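Hypothetical protein PA3696 (Pseudomonas aeruginosa, PDB 1YOX) is of unknown function but belongs to the AIM24 family, named for mitochondrial biogenesis, and forms a three-chain assembly of mostly beta-strand subunits. Local coordinates at residues 120-123 / 124-128; 227-230 / 231-235. All blocks are in the same frame, centred on the assembly; numbering follows the deposited sequence.

How the contacts relate
Contact 1 (120-123 / 124-128) is a turn that leads out of strand 119-123 of one antiparallel sheet and into strand 127-134 of another. It is partly buried and lies within a single subunit. Contact 2 (227-230 / 231-235) belongs to helix 227-237 near the C-terminus, and it is buried, with two other subunits packing on it. The two do not touch. The centres of contact 1 and contact 2 are about 27 Å apart, and they lie on opposite sides of the chain's centre. The turn depends on one carbonyl oxygen that takes two hydrogen bonds. The helix combines regular backbone bonds with an aromatic contact and a pair of arginines lying side by side.

Contact 1 (120-123 / 124-128); sequences LCAA and YGTRV
Thr126 folds back on Ala123 and grips its carbonyl oxygen twice. The backbone bond, Thr126 N to Ala123 O, is 3.0 Å long and closes a type II beta turn from Ala123 to Thr126. Its N-H...O angle is 155°, so it is fairly straight. The donor is tilted from the carbonyl plane. The side chain adds a shorter bond, Thr126 OG1 to Ala123 O at 2.7 Å. This one lies in the carbonyl plane, on a lone pair. The hydroxyl is the donor here, and it reaches the oxygen because OG1 stands beside its own backbone N (chi1 -55°). One residue thus ties both its main chain and its side chain to the start of the turn.

The remaining packing is small. Ala122 directs its methyl toward the threonine and rests it against the hydroxyl oxygen, with Ala122 CB 3.3 Å from Thr126 OG1. The methyl Thr126 CG2 lies 4.0 Å from the same Ala122 CB. The alanine methyl therefore packs alongside both branches of the threonine.

The backbone shape fits the turn type. Gly125, the third residue of the turn, has a positive phi of 99°, a region that glycine reaches easily. The tyrosine before it, Tyr124, points away from the strand, and its ring meets that of His79.

The strand entering the turn is paired on both sides. Ala122 bonds through its backbone to Ile31 of strand 29-32, and Ala123 to Leu156 at the start of strand 156-162. A classic beta bulge sits earlier in the strand, where Leu120 and Cys121 share Phe158 as their partner on strand 156-162. Ala122 and Thr126 pack together on Val157, and beyond the turn the chain passes into strand 127-134, at the edge of a second antiparallel sheet.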
# COMPACT_ATOMS: atom_id res chain seq x y z
N LEU C 120 -6.51 15.65 2.08
CA LEU C 120 -5.32 15.52 2.95
C LEU C 120 -5.06 16.76 3.82
O LEU C 120 -5.07 16.68 5.05
CB LEU C 120 -4.07 15.13 2.13
CG LEU C 120 -2.81 14.87 2.96
CD1 LEU C 120 -3.14 13.93 4.13
CD2 LEU C 120 -1.71 14.30 2.08
N CYS C 121 -4.78 17.90 3.19
CA CYS C 121 -4.71 19.17 3.93
C CYS C 121 -4.85 20.37 3.02
O CYS C 121 -4.82 20.24 1.79
CB CYS C 121 -3.41 19.29 4.75
SG CYS C 121 -2.00 19.13 3.73
N ALA C 122 -5.02 21.53 3.65
CA ALA C 122 -5.17 22.77 2.91
C ALA C 122 -4.65 23.96 3.70
O ALA C 122 -4.59 23.95 4.95
CB ALA C 122 -6.59 22.98 2.57
N ALA C 123 -4.29 25.00 2.95
CA ALA C 123 -3.91 26.29 3.49
C ALA C 123 -5.05 26.87 4.30
O ALA C 123 -6.22 26.76 3.92
CB ALA C 123 -3.55 27.22 2.35
N TYR C 124 -4.70 27.47 5.44
CA TYR C 124 -5.66 28.27 6.19
C TYR C 124 -6.32 29.27 5.23
O TYR C 124 -5.65 29.81 4.34
CB TYR C 124 -5.00 28.98 7.38
CG TYR C 124 -6.03 29.67 8.26
CD1 TYR C 124 -7.05 28.93 8.86
CD2 TYR C 124 -6.01 31.06 8.45
CE1 TYR C 124 -8.04 29.56 9.65
CE2 TYR C 124 -6.99 31.70 9.24
CZ TYR C 124 -8.01 30.94 9.83
OH TYR C 124 -8.98 31.51 10.62
N GLY C 125 -7.63 29.47 5.39
CA GLY C 125 -8.41 30.29 4.45
C GLY C 125 -9.19 29.46 3.43
O GLY C 125 -10.11 29.97 2.76
N THR C 126 -8.83 28.18 3.29
CA THR C 126 -9.61 27.27 2.49
C THR C 126 -10.95 27.13 3.16
O THR C 126 -11.05 26.97 4.39
CB THR C 126 -8.97 25.90 2.32
OG1 THR C 126 -7.64 26.05 1.79
CG2 THR C 126 -9.82 25.04 1.37
N ARG C 127 -11.99 27.24 2.35
CA ARG C 127 -13.34 27.01 2.80
C ARG C 127 -13.68 25.56 2.45
O ARG C 127 -13.68 25.18 1.27
CB ARG C 127 -14.28 28.04 2.16
CG ARG C 127 -13.95 29.47 2.64
CD ARG C 127 -14.65 30.59 1.84
NE ARG C 127 -14.05 30.84 0.53
CZ ARG C 127 -14.71 30.76 -0.63
NH1 ARG C 127 -16.01 30.45 -0.64
NH2 ARG C 127 -14.07 31.01 -1.78
N VAL C 128 -13.92 24.77 3.50
CA VAL C 128 -14.24 23.34 3.38
C VAL C 128 -15.69 23.06 3.73
O VAL C 128 -16.09 23.20 4.89
CB VAL C 128 -13.32 22.46 4.31
CG1 VAL C 128 -13.78 20.97 4.29
CG2 VAL C 128 -11.86 22.58 3.90

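Contact 2 (227-230 / 231-235); sequences FSRL and AGRIY
Phe227 lays one face of its ring over the methyl of Ala231, a CH-pi contact one turn along an alpha-helix. Ala231 CB is 4.1 Å from the centroid of the Phe227 ring and lies over its face. It is offset toward the rim, and the closest carbon pair is Phe227 CZ to Ala231 CB at 3.9 Å. The ring gets there because CG is anti to the backbone N (chi1 172°). Tyr96 and Phe140 also meet this ring.

The helix is held by regular i to i+4 bonds. Arg233 N to Arg229 O is 3.0 Å. Gly232 N to Ser228 O is equally long but more bent, with its donor well above the carbonyl plane. Leu230 and Ile234 run side by side on another flank. Ile234 packs on Leu230 of the second subunit and on Ile234 of the third, so this flank is part of the trimer interface.

Arg229 and Arg233 also lie side by side and point the same way, their guanidinium planes only 18° apart. Both guanidinium groups have polar partners. Arg229 forms a salt bridge with Asp178 and hydrogen-bonds to Met37 O of the second subunit. Arg233 hydrogen-bonds to Gly35 O of that subunit. These partners probably offset the cost of placing like charges together. The overlap is through carbon: the chain of Arg233 bends at chi2 (-73°), and Arg229 CG sits over the centre of the Arg233 guanidinium, 3.9 Å from Arg233 CZ.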
# COMPACT_ATOMS: atom_id res chain seq x y z
N PHE C 227 -9.75 3.64 -0.83
CA PHE C 227 -9.77 3.08 0.50
C PHE C 227 -10.98 2.16 0.71
O PHE C 227 -10.92 1.17 1.46
CB PHE C 227 -9.79 4.24 1.51
CG PHE C 227 -10.01 3.81 2.93
CD1 PHE C 227 -9.05 3.09 3.61
CD2 PHE C 227 -11.18 4.14 3.59
CE1 PHE C 227 -9.24 2.71 4.91
CE2 PHE C 227 -11.38 3.77 4.89
CZ PHE C 227 -10.42 3.04 5.55
N SER C 228 -12.08 2.52 0.04
CA SER C 228 -13.35 1.84 0.21
C SER C 228 -13.25 0.45 -0.37
O SER C 228 -13.83 -0.50 0.16
CB SER C 228 -14.46 2.62 -0.50
OG SER C 228 -14.05 3.02 -1.80
N ARG C 229 -12.51 0.34 -1.47
CA ARG C 229 -12.26 -0.96 -2.02
C ARG C 229 -11.24 -1.72 -1.18
O ARG C 229 -11.41 -2.93 -0.92
CB ARG C 229 -11.82 -0.86 -3.48
CG ARG C 229 -11.44 -2.19 -4.06
CD ARG C 229 -10.90 -2.06 -5.46
NE ARG C 229 -11.90 -1.46 -6.36
CZ ARG C 229 -11.79 -1.40 -7.68
NH1 ARG C 229 -10.72 -1.90 -8.29
NH2 ARG C 229 -12.75 -0.82 -8.40
N LEU C 230 -10.18 -1.03 -0.75
CA LEU C 230 -9.17 -1.66 0.09
C LEU C 230 -9.84 -2.16 1.38
O LEU C 230 -9.81 -3.35 1.67
CB LEU C 230 -8.03 -0.69 0.44
CG LEU C 230 -6.57 -1.10 0.76
CD1 LEU C 230 -5.86 -0.10 1.72
CD2 LEU C 230 -6.40 -2.50 1.24
N ALA C 231 -10.47 -1.25 2.13
CA ALA C 231 -11.06 -1.62 3.43
C ALA C 231 -12.16 -2.66 3.26
O ALA C 231 -12.18 -3.65 4.00
CB ALA C 231 -11.60 -0.43 4.14
N GLY C 232 -13.04 -2.44 2.27
CA GLY C 232 -14.14 -3.36 1.98
C GLY C 232 -13.72 -4.79 1.73
O GLY C 232 -14.23 -5.73 2.39
N ARG C 233 -12.79 -5.00 0.79
CA ARG C 233 -12.34 -6.38 0.48
C ARG C 233 -11.62 -7.03 1.67
O ARG C 233 -11.69 -8.23 1.85
CB ARG C 233 -11.44 -6.43 -0.75
CG ARG C 233 -12.00 -5.79 -2.04
CD ARG C 233 -13.13 -6.59 -2.77
NE ARG C 233 -13.92 -5.67 -3.59
CZ ARG C 233 -13.63 -5.31 -4.85
NH1 ARG C 233 -12.57 -5.82 -5.48
NH2 ARG C 233 -14.41 -4.43 -5.48
N ILE C 234 -10.91 -6.23 2.45
CA ILE C 234 -10.22 -6.74 3.62
C ILE C 234 -11.20 -7.12 4.71
O ILE C 234 -11.00 -8.11 5.40
CB ILE C 234 -9.15 -5.72 4.18
CG1 ILE C 234 -7.89 -5.81 3.32
CG2 ILE C 234 -8.82 -6.04 5.66
CD1 ILE C 234 -6.93 -4.70 3.45
N TYR C 235 -12.24 -6.31 4.88
CA TYR C 235 -13.25 -6.54 5.89
C TYR C 235 -13.91 -7.88 5.66
O TYR C 235 -13.92 -8.75 6.51
CB TYR C 235 -14.33 -5.47 5.84
CG TYR C 235 -15.57 -5.83 6.65
CD1 TYR C 235 -15.53 -5.84 8.04
CD2 TYR C 235 -16.78 -6.18 6.01
CE1 TYR C 235 -16.65 -6.17 8.80
CE2 TYR C 235 -17.91 -6.51 6.77
CZ TYR C 235 -17.83 -6.50 8.16
OH TYR C 235 -18.93 -6.81 8.93